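PDB 4IUL: eukaryotic translation initiation factor 4 gamma 2 from Homo sapiens, which probably acts in translation initiation as a homologue of eIF4G, using its MIF4G domain of HEAT repeats to interact with the helicase eIF4A. Local coordinates for residues 116-130 / 145-159. Numbering follows the deposited sequence.
Sequences LQDEFENRTRNVDVY and RAIAKIKMLGNIKFI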
ATOM      1  N   LEU A 116       4.721   3.461  -6.172  1.00 31.37           N
ATOM      2  CA  LEU A 116       4.062   3.667  -4.890  1.00 32.69           C
ATOM      3  C   LEU A 116       4.647   4.835  -4.114  1.00 32.85           C
ATOM      4  O   LEU A 116       3.935   5.515  -3.386  1.00 31.27           O
ATOM      5  CB  LEU A 116       4.073   2.386  -4.066  1.00 33.03           C
ATOM      6  CG  LEU A 116       2.777   1.682  -4.471  1.00 35.65           C
ATOM      7  CD1 LEU A 116       3.053   0.262  -4.867  1.00 37.43           C
ATOM      8  CD2 LEU A 116       1.772   1.788  -3.350  1.00 31.29           C
ATOM      9  N   GLN A 117       5.938   5.084  -4.285  1.00 34.12           N
ATOM     10  CA  GLN A 117       6.558   6.218  -3.624  1.00 35.89           C
ATOM     11  C   GLN A 117       5.860   7.473  -4.171  1.00 36.98           C
ATOM     12  O   GLN A 117       5.608   8.431  -3.430  1.00 33.50           O
ATOM     13  CB  GLN A 117       8.056   6.259  -3.942  1.00 38.62           C
ATOM     14  CG  GLN A 117       8.817   7.394  -3.255  1.00 43.24           C
ATOM     15  CD  GLN A 117       8.566   7.441  -1.756  1.00 47.16           C
ATOM     16  OE1 GLN A 117       8.803   6.466  -1.040  1.00 50.06           O
ATOM     17  NE2 GLN A 117       8.082   8.584  -1.273  1.00 49.81           N
ATOM     18  N   ASP A 118       5.537   7.450  -5.465  1.00 37.98           N
ATOM     19  CA  ASP A 118       4.867   8.577  -6.119  1.00 39.98           C
ATOM     20  C   ASP A 118       3.437   8.789  -5.617  1.00 39.85           C
ATOM     21  O   ASP A 118       3.052   9.912  -5.283  1.00 38.16           O
ATOM     22  CB  ASP A 118       4.811   8.388  -7.639  1.00 43.56           C
ATOM     23  CG  ASP A 118       6.184   8.310  -8.280  1.00 47.38           C
ATOM     24  OD1 ASP A 118       7.102   9.040  -7.842  1.00 50.17           O
ATOM     25  OD2 ASP A 118       6.335   7.527  -9.244  1.00 49.15           O
ATOM     26  N   GLU A 119       2.635   7.727  -5.589  1.00 38.53           N
ATOM     27  CA  GLU A 119       1.266   7.880  -5.113  1.00 39.67           C
ATOM     28  C   GLU A 119       1.267   8.393  -3.675  1.00 38.03           C
ATOM     29  O   GLU A 119       0.470   9.261  -3.328  1.00 37.05           O
ATOM     30  CB  GLU A 119       0.490   6.558  -5.192  1.00 41.16           C
ATOM     31  CG  GLU A 119      -0.098   6.247  -6.561  1.00 45.59           C
ATOM     32  CD  GLU A 119      -1.206   7.212  -6.975  1.00 49.17           C
ATOM     33  OE1 GLU A 119      -0.957   8.434  -7.010  1.00 52.00           O
ATOM     34  OE2 GLU A 119      -2.330   6.750  -7.277  1.00 50.09           O
ATOM     35  N   PHE A 120       2.174   7.882  -2.849  1.00 36.07           N
ATOM     36  CA  PHE A 120       2.219   8.319  -1.459  1.00 36.68           C
ATOM     37  C   PHE A 120       2.468   9.819  -1.308  1.00 35.38           C
ATOM     38  O   PHE A 120       1.875  10.457  -0.437  1.00 35.64           O
ATOM     39  CB  PHE A 120       3.274   7.552  -0.654  1.00 33.88           C
ATOM     40  CG  PHE A 120       3.142   7.743   0.836  1.00 35.48           C
ATOM     41  CD1 PHE A 120       2.066   7.189   1.528  1.00 34.63           C
ATOM     42  CD2 PHE A 120       4.074   8.492   1.543  1.00 35.32           C
ATOM     43  CE1 PHE A 120       1.921   7.376   2.898  1.00 36.62           C
ATOM     44  CE2 PHE A 120       3.938   8.687   2.916  1.00 37.82           C
ATOM     45  CZ  PHE A 120       2.858   8.128   3.597  1.00 37.19           C
ATOM     46  N   GLU A 121       3.339  10.380  -2.142  1.00 34.34           N
ATOM     47  CA  GLU A 121       3.629  11.813  -2.071  1.00 35.79           C
ATOM     48  C   GLU A 121       2.446  12.660  -2.548  1.00 36.70           C
ATOM     49  O   GLU A 121       2.119  13.674  -1.934  1.00 38.03           O
ATOM     50  CB  GLU A 121       4.875  12.153  -2.896  1.00 36.28           C
ATOM     51  CG  GLU A 121       6.210  11.787  -2.239  1.00 37.66           C
ATOM     52  CD  GLU A 121       7.403  11.896  -3.200  1.00 41.06           C
ATOM     53  OE1 GLU A 121       7.369  12.736  -4.133  1.00 40.78           O
ATOM     54  OE2 GLU A 121       8.387  11.145  -3.014  1.00 42.90           O
ATOM     55  N   ASN A 122       1.794  12.242  -3.630  1.00 37.29           N
ATOM     56  CA  ASN A 122       0.656  12.990  -4.160  1.00 39.14           C
ATOM     57  C   ASN A 122      -0.570  12.935  -3.254  1.00 38.73           C
ATOM     58  O   ASN A 122      -1.275  13.933  -3.096  1.00 39.39           O
ATOM     59  CB  ASN A 122       0.281  12.485  -5.557  1.00 41.84           C
ATOM     60  CG  ASN A 122       1.444  12.569  -6.537  1.00 46.36           C
ATOM     61  OD1 ASN A 122       2.060  13.624  -6.702  1.00 49.59           O
ATOM     62  ND2 ASN A 122       1.748  11.454  -7.191  1.00 48.92           N
ATOM     63  N   ARG A 123      -0.826  11.775  -2.658  1.00 37.44           N
ATOM     64  CA  ARG A 123      -1.976  11.619  -1.775  1.00 37.54           C
ATOM     65  C   ARG A 123      -1.773  12.386  -0.466  1.00 39.22           C
ATOM     66  O   ARG A 123      -2.744  12.785   0.188  1.00 37.76           O
ATOM     67  CB  ARG A 123      -2.232  10.137  -1.498  1.00 35.20           C
ATOM     68  CG  ARG A 123      -2.566   9.340  -2.765  1.00 37.04           C
ATOM     69  CD  ARG A 123      -3.888   9.785  -3.384  1.00 36.76           C
ATOM     70  NE  ARG A 123      -4.139   9.126  -4.662  1.00 39.34           N
ATOM     71  CZ  ARG A 123      -5.262   9.244  -5.368  1.00 40.45           C
ATOM     72  NH1 ARG A 123      -6.258  10.000  -4.918  1.00 40.80           N
ATOM     73  NH2 ARG A 123      -5.386   8.615  -6.532  1.00 38.62           N
ATOM     74  N   THR A 124      -0.509  12.593  -0.097  1.00 38.48           N
ATOM     75  CA  THR A 124      -0.171  13.335   1.109  1.00 39.85           C
ATOM     76  C   THR A 124      -0.424  14.820   0.866  1.00 40.91           C
ATOM     77  O   THR A 124      -0.962  15.517   1.726  1.00 40.14           O
ATOM     78  CB  THR A 124       1.308  13.159   1.492  1.00 39.97           C
ATOM     79  OG1 THR A 124       1.557  11.791   1.839  1.00 38.37           O
ATOM     80  CG2 THR A 124       1.651  14.048   2.679  1.00 41.39           C
ATOM     81  N   ARG A 125      -0.032  15.295  -0.314  1.00 42.56           N
ATOM     82  CA  ARG A 125      -0.222  16.694  -0.683  1.00 42.71           C
ATOM     83  C   ARG A 125      -1.698  17.067  -0.793  1.00 44.23           C
ATOM     84  O   ARG A 125      -2.080  18.211  -0.533  1.00 43.66           O
ATOM     85  CB  ARG A 125       0.482  16.994  -2.008  1.00 42.34           C
ATOM     86  CG  ARG A 125       1.962  17.314  -1.863  1.00 45.21           C
ATOM     87  CD  ARG A 125       2.520  17.956  -3.135  1.00 46.10           C
ATOM     88  NE  ARG A 125       2.597  17.008  -4.242  1.00 46.83           N
ATOM     89  CZ  ARG A 125       3.538  16.075  -4.361  1.00 47.24           C
ATOM     90  NH1 ARG A 125       4.485  15.973  -3.439  1.00 45.86           N
ATOM     91  NH2 ARG A 125       3.524  15.239  -5.395  1.00 46.43           N
ATOM     92  N   ASN A 126      -2.525  16.099  -1.178  1.00 44.90           N
ATOM     93  CA  ASN A 126      -3.956  16.333  -1.315  1.00 47.46           C
ATOM     94  C   ASN A 126      -4.640  16.548   0.036  1.00 49.51           C
ATOM     95  O   ASN A 126      -5.654  17.242   0.116  1.00 49.68           O
ATOM     96  CB  ASN A 126      -4.612  15.158  -2.049  1.00 46.78           C
ATOM     97  CG  ASN A 126      -4.256  15.122  -3.530  1.00 47.19           C
ATOM     98  OD1 ASN A 126      -3.301  15.770  -3.966  1.00 45.61           O
ATOM     99  ND2 ASN A 126      -5.019  14.355  -4.307  1.00 44.69           N
ATOM    100  N   VAL A 127      -4.087  15.949   1.088  1.00 50.78           N
ATOM    101  CA  VAL A 127      -4.642  16.076   2.434  1.00 53.08           C
ATOM    102  C   VAL A 127      -4.272  17.409   3.078  1.00 55.76           C
ATOM    103  O   VAL A 127      -5.103  18.044   3.725  1.00 55.77           O
ATOM    104  CB  VAL A 127      -4.158  14.922   3.353  1.00 52.21           C
ATOM    105  CG1 VAL A 127      -4.408  15.263   4.821  1.00 50.74           C
ATOM    106  CG2 VAL A 127      -4.884  13.637   2.989  1.00 51.35           C
ATOM    107  N   ASP A 128      -3.025  17.831   2.896  1.00 59.14           N
ATOM    108  CA  ASP A 128      -2.557  19.087   3.474  1.00 63.15           C
ATOM    109  C   ASP A 128      -2.780  20.280   2.538  1.00 65.65           C
ATOM    110  O   ASP A 128      -2.155  21.330   2.698  1.00 65.74           O
ATOM    111  CB  ASP A 128      -1.070  18.976   3.822  1.00 63.83           C
ATOM    112  CG  ASP A 128      -0.770  17.794   4.728  1.00 65.75           C
ATOM    113  OD1 ASP A 128      -1.432  17.664   5.780  1.00 66.64           O
ATOM    114  OD2 ASP A 128       0.135  17.000   4.393  1.00 66.82           O
ATOM    115  N   VAL A 129      -3.678  20.116   1.571  1.00 68.00           N
ATOM    116  CA  VAL A 129      -3.978  21.168   0.606  1.00 70.85           C
ATOM    117  C   VAL A 129      -4.690  22.358   1.243  1.00 73.75           C
ATOM    118  O   VAL A 129      -4.671  23.466   0.702  1.00 73.63           O
ATOM    119  CB  VAL A 129      -4.862  20.636  -0.543  1.00 70.49           C
ATOM    120  CG1 VAL A 129      -6.229  20.255  -0.010  1.00 69.80           C
ATOM    121  CG2 VAL A 129      -4.988  21.688  -1.635  1.00 71.37           C
ATOM    122  N   TYR A 130      -5.320  22.127   2.388  1.00 76.99           N
ATOM    123  CA  TYR A 130      -6.038  23.189   3.086  1.00 79.49           C
ATOM    124  C   TYR A 130      -5.324  23.559   4.378  1.00 81.06           C
ATOM    125  O   TYR A 130      -5.687  24.529   5.045  1.00 81.65           O
ATOM    126  CB  TYR A 130      -7.468  22.737   3.394  1.00 79.63           C
ATOM    127  CG  TYR A 130      -8.277  22.375   2.165  1.00 79.51           C
ATOM    128  CD1 TYR A 130      -8.526  23.319   1.164  1.00 79.41           C
ATOM    129  CD2 TYR A 130      -8.796  21.091   2.004  1.00 79.28           C
ATOM    130  CE1 TYR A 130      -9.271  22.992   0.033  1.00 79.52           C
ATOM    131  CE2 TYR A 130      -9.541  20.752   0.875  1.00 79.70           C
ATOM    132  CZ  TYR A 130      -9.775  21.705  -0.105  1.00 79.95           C
ATOM    133  OH  TYR A 130     -10.513  21.367  -1.218  1.00 79.72           O
ATOM    134  N   ARG A 145     -11.664  17.583   1.647  1.00 62.80           N
ATOM    135  CA  ARG A 145     -10.645  17.064   2.544  1.00 61.45           C
ATOM    136  C   ARG A 145     -11.012  15.678   3.064  1.00 60.01           C
ATOM    137  O   ARG A 145     -10.151  14.812   3.189  1.00 59.92           O
ATOM    138  CB  ARG A 145     -10.443  18.015   3.727  1.00 62.28           C
ATOM    139  CG  ARG A 145      -9.243  17.664   4.595  1.00 64.42           C
ATOM    140  CD  ARG A 145      -9.083  18.630   5.760  1.00 67.45           C
ATOM    141  NE  ARG A 145      -7.782  18.486   6.419  1.00 70.79           N
ATOM    142  CZ  ARG A 145      -7.378  17.401   7.080  1.00 71.97           C
ATOM    143  NH1 ARG A 145      -8.172  16.340   7.186  1.00 72.45           N
ATOM    144  NH2 ARG A 145      -6.170  17.376   7.632  1.00 70.96           N
ATOM    145  N   ALA A 146     -12.292  15.470   3.358  1.00 58.61           N
ATOM    146  CA  ALA A 146     -12.754  14.186   3.876  1.00 57.27           C
ATOM    147  C   ALA A 146     -12.593  13.061   2.858  1.00 56.36           C
ATOM    148  O   ALA A 146     -12.416  11.897   3.225  1.00 55.80           O
ATOM    149  CB  ALA A 146     -14.207  14.294   4.309  1.00 57.27           C
ATOM    150  N   ILE A 147     -12.661  13.405   1.578  1.00 54.90           N
ATOM    151  CA  ILE A 147     -12.506  12.408   0.533  1.00 53.45           C
ATOM    152  C   ILE A 147     -11.028  12.057   0.359  1.00 52.04           C
ATOM    153  O   ILE A 147     -10.678  10.889   0.181  1.00 51.85           O
ATOM    154  CB  ILE A 147     -13.097  12.910  -0.804  1.00 54.15           C
ATOM    155  CG1 ILE A 147     -14.624  12.890  -0.727  1.00 54.93           C
ATOM    156  CG2 ILE A 147     -12.614  12.043  -1.955  1.00 54.11           C
ATOM    157  CD1 ILE A 147     -15.311  13.440  -1.955  1.00 55.78           C
ATOM    158  N   ALA A 148     -10.164  13.066   0.424  1.00 49.93           N
ATOM    159  CA  ALA A 148      -8.727  12.850   0.275  1.00 48.92           C
ATOM    160  C   ALA A 148      -8.191  12.061   1.467  1.00 48.63           C
ATOM    161  O   ALA A 148      -7.220  11.312   1.349  1.00 46.88           O
ATOM    162  CB  ALA A 148      -8.006  14.182   0.167  1.00 47.58           C
ATOM    163  N   LYS A 149      -8.834  12.241   2.616  1.00 48.48           N
ATOM    164  CA  LYS A 149      -8.440  11.545   3.831  1.00 48.51           C
ATOM    165  C   LYS A 149      -8.750  10.056   3.646  1.00 47.54           C
ATOM    166  O   LYS A 149      -8.037   9.192   4.157  1.00 47.08           O
ATOM    167  CB  LYS A 149      -9.216  12.104   5.024  1.00 51.12           C
ATOM    168  CG  LYS A 149      -8.547  11.907   6.374  1.00 53.35           C
ATOM    169  CD  LYS A 149      -7.360  12.852   6.560  1.00 53.64           C
ATOM    170  CE  LYS A 149      -6.762  12.705   7.958  1.00 54.58           C
ATOM    171  NZ  LYS A 149      -5.623  13.637   8.201  1.00 54.98           N
ATOM    172  N   ILE A 150      -9.811   9.762   2.899  1.00 45.51           N
ATOM    173  CA  ILE A 150     -10.195   8.379   2.642  1.00 44.50           C
ATOM    174  C   ILE A 150      -9.289   7.730   1.584  1.00 44.22           C
ATOM    175  O   ILE A 150      -9.071   6.519   1.606  1.00 43.33           O
ATOM    176  CB  ILE A 150     -11.662   8.284   2.176  1.00 44.93           C
ATOM    177  CG1 ILE A 150     -12.589   8.840   3.257  1.00 46.17           C
ATOM    178  CG2 ILE A 150     -12.027   6.841   1.891  1.00 43.82           C
ATOM    179  CD1 ILE A 150     -14.063   8.860   2.861  1.00 47.68           C
ATOM    180  N   LYS A 151      -8.766   8.531   0.658  1.00 43.33           N
ATOM    181  CA  LYS A 151      -7.874   8.008  -0.372  1.00 43.87           C
ATOM    182  C   LYS A 151      -6.532   7.619   0.244  1.00 43.18           C
ATOM    183  O   LYS A 151      -5.946   6.602  -0.118  1.00 42.18           O
ATOM    184  CB  LYS A 151      -7.638   9.047  -1.474  1.00 45.52           C
ATOM    185  CG  LYS A 151      -8.837   9.288  -2.394  1.00 49.53           C
ATOM    186  CD  LYS A 151      -9.299   7.992  -3.052  1.00 50.89           C
ATOM    187  CE  LYS A 151     -10.437   8.232  -4.034  1.00 53.19           C
ATOM    188  NZ  LYS A 151     -11.621   8.869  -3.400  1.00 54.37           N
ATOM    189  N   MET A 152      -6.061   8.438   1.180  1.00 43.23           N
ATOM    190  CA  MET A 152      -4.792   8.206   1.858  1.00 43.85           C
ATOM    191  C   MET A 152      -4.807   6.883   2.618  1.00 43.81           C
ATOM    192  O   MET A 152      -3.813   6.154   2.623  1.00 43.19           O
ATOM    193  CB  MET A 152      -4.501   9.353   2.829  1.00 47.44           C
ATOM    194  CG  MET A 152      -3.135   9.289   3.502  1.00 52.06           C
ATOM    195  SD  MET A 152      -1.763   9.621   2.358  1.00 60.88           S
ATOM    196  CE  MET A 152      -1.325   7.943   1.843  1.00 57.10           C
ATOM    197  N   LEU A 153      -5.927   6.570   3.263  1.00 41.26           N
ATOM    198  CA  LEU A 153      -6.021   5.319   4.011  1.00 41.04           C
ATOM    199  C   LEU A 153      -6.011   4.132   3.058  1.00 40.32           C
ATOM    200  O   LEU A 153      -5.397   3.102   3.341  1.00 41.77           O
ATOM    201  CB  LEU A 153      -7.282   5.299   4.880  1.00 40.02           C
ATOM    202  CG  LEU A 153      -7.314   6.427   5.918  1.00 42.11           C
ATOM    203  CD1 LEU A 153      -8.507   6.252   6.866  1.00 43.21           C
ATOM    204  CD2 LEU A 153      -6.014   6.412   6.699  1.00 41.13           C
ATOM    205  N   GLY A 154      -6.700   4.277   1.931  1.00 39.02           N
ATOM    206  CA  GLY A 154      -6.720   3.213   0.951  1.00 37.66           C
ATOM    207  C   GLY A 154      -5.308   2.991   0.431  1.00 37.27           C
ATOM    208  O   GLY A 154      -4.893   1.853   0.206  1.00 36.59           O
ATOM    209  N   ASN A 155      -4.561   4.081   0.254  1.00 36.08           N
ATOM    210  CA  ASN A 155      -3.188   3.991  -0.237  1.00 36.43           C
ATOM    211  C   ASN A 155      -2.321   3.225   0.758  1.00 36.16           C
ATOM    212  O   ASN A 155      -1.553   2.339   0.373  1.00 35.51           O
ATOM    213  CB  ASN A 155      -2.595   5.389  -0.458  1.00 36.21           C
ATOM    214  CG  ASN A 155      -1.368   5.368  -1.361  1.00 36.34           C
ATOM    215  OD1 ASN A 155      -0.943   4.310  -1.821  1.00 35.58           O
ATOM    216  ND2 ASN A 155      -0.796   6.542  -1.622  1.00 37.58           N
ATOM    217  N   ILE A 156      -2.452   3.565   2.038  1.00 35.02           N
ATOM    218  CA  ILE A 156      -1.673   2.911   3.082  1.00 34.18           C
ATOM    219  C   ILE A 156      -1.978   1.414   3.204  1.00 34.54           C
ATOM    220  O   ILE A 156      -1.065   0.614   3.403  1.00 35.22           O
ATOM    221  CB  ILE A 156      -1.888   3.606   4.441  1.00 32.27           C
ATOM    222  CG1 ILE A 156      -1.293   5.019   4.378  1.00 30.88           C
ATOM    223  CG2 ILE A 156      -1.233   2.799   5.555  1.00 30.87           C
ATOM    224  CD1 ILE A 156      -1.539   5.849   5.605  1.00 27.60           C
ATOM    225  N   LYS A 157      -3.249   1.042   3.071  1.00 32.89           N
ATOM    226  CA  LYS A 157      -3.659  -0.359   3.159  1.00 32.23           C
ATOM    227  C   LYS A 157      -3.065  -1.193   2.019  1.00 32.05           C
ATOM    228  O   LYS A 157      -2.699  -2.356   2.212  1.00 30.44           O
ATOM    229  CB  LYS A 157      -5.186  -0.457   3.131  1.00 33.02           C
ATOM    230  CG  LYS A 157      -5.753  -1.873   3.174  1.00 35.42           C
ATOM    231  CD  LYS A 157      -7.284  -1.835   3.075  1.00 39.44           C
ATOM    232  CE  LYS A 157      -7.903  -3.231   3.022  1.00 39.10           C
ATOM    233  NZ  LYS A 157      -7.543  -4.033   4.231  1.00 43.73           N
ATOM    234  N   PHE A 158      -2.971  -0.603   0.830  1.00 30.84           N
ATOM    235  CA  PHE A 158      -2.404  -1.313  -0.315  1.00 28.98           C
ATOM    236  C   PHE A 158      -0.894  -1.493  -0.104  1.00 28.70           C
ATOM    237  O   PHE A 158      -0.328  -2.540  -0.434  1.00 27.50           O
ATOM    238  CB  PHE A 158      -2.696  -0.543  -1.614  1.00 28.25           C
ATOM    239  CG  PHE A 158      -2.200  -1.231  -2.860  1.00 26.19           C
ATOM    240  CD1 PHE A 158      -2.428  -2.588  -3.063  1.00 25.57           C
ATOM    241  CD2 PHE A 158      -1.497  -0.520  -3.831  1.00 24.65           C
ATOM    242  CE1 PHE A 158      -1.958  -3.234  -4.219  1.00 24.43           C
ATOM    243  CE2 PHE A 158      -1.027  -1.153  -4.981  1.00 24.84           C
ATOM    244  CZ  PHE A 158      -1.257  -2.513  -5.174  1.00 21.34           C
ATOM    245  N   ILE A 159      -0.253  -0.475   0.463  1.00 27.31           N
ATOM    246  CA  ILE A 159       1.175  -0.537   0.747  1.00 28.85           C
ATOM    247  C   ILE A 159       1.422  -1.665   1.755  1.00 30.71           C
ATOM    248  O   ILE A 159       2.334  -2.479   1.588  1.00 29.55           O
ATOM    249  CB  ILE A 159       1.683   0.816   1.299  1.00 28.66           C
ATOM    250  CG1 ILE A 159       1.692   1.853   0.164  1.00 29.29           C
ATOM    251  CG2 ILE A 159       3.081   0.662   1.892  1.00 28.08           C
ATOM    252  CD1 ILE A 159       1.898   3.301   0.628  1.00 31.60           C
TER
HETATM  253  O   HOH W   1      -5.119  11.895  -0.645  1.00 35.99           O
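Leu116 reaches across with CD2 to lie 3.5 Å from CG1 of Ile159, while the same methyl meets the ring of Phe158; a branched aliphatic residue suits this buried end. Asn155 pushes between Leu116, Glu119, Phe120 and Arg123 as a knob. Its ND2 lies 3.5 Å from CG of Arg123, the amide and guanidinium planes turned 76° apart, whereas its buried OD1 has no hydrogen-bonding partner in the model. Phe120, with CG anti to the backbone N (chi1 -167°), turns its ring in among Met152, Asn155, Ile156 and Ile159. Met152 CE is 3.5 Å from CE1 of this ring and its sulfur approaches obliquely, a Met-aromatic contact that the flexible thioether can mould itself to. CB of Arg123 packs against Met152 SD, while NH1 crosses Lys151 obliquely, 3.7 Å from its CG. Thr124 donates its hydroxyl to Phe120 O (2.7 Å between OG1 and O) and sets OG1 above one face of the Phe120 ring, toward its rim; an alanine in its place would probably leave that carbonyl with the backbone NH alone and uncover part of the ring face. Farther along, a water donates to Arg123 O and Ala148 O, bridging the backbones. Val127 is the knob among Arg145, Ala148, Lys149 and Met152; small Ala148 lets its CA come within 5.6 Å of Val127 CA. The extended Arg145 chain brings one guanidinium face to Val127 O. The axes of 116-127 and 145-159 approach to 8.8 Å, nearly antiparallel at 154°, with knobs-into-holes packing characteristic of the helical hairpins that build HEAT-repeat MIF4G domains.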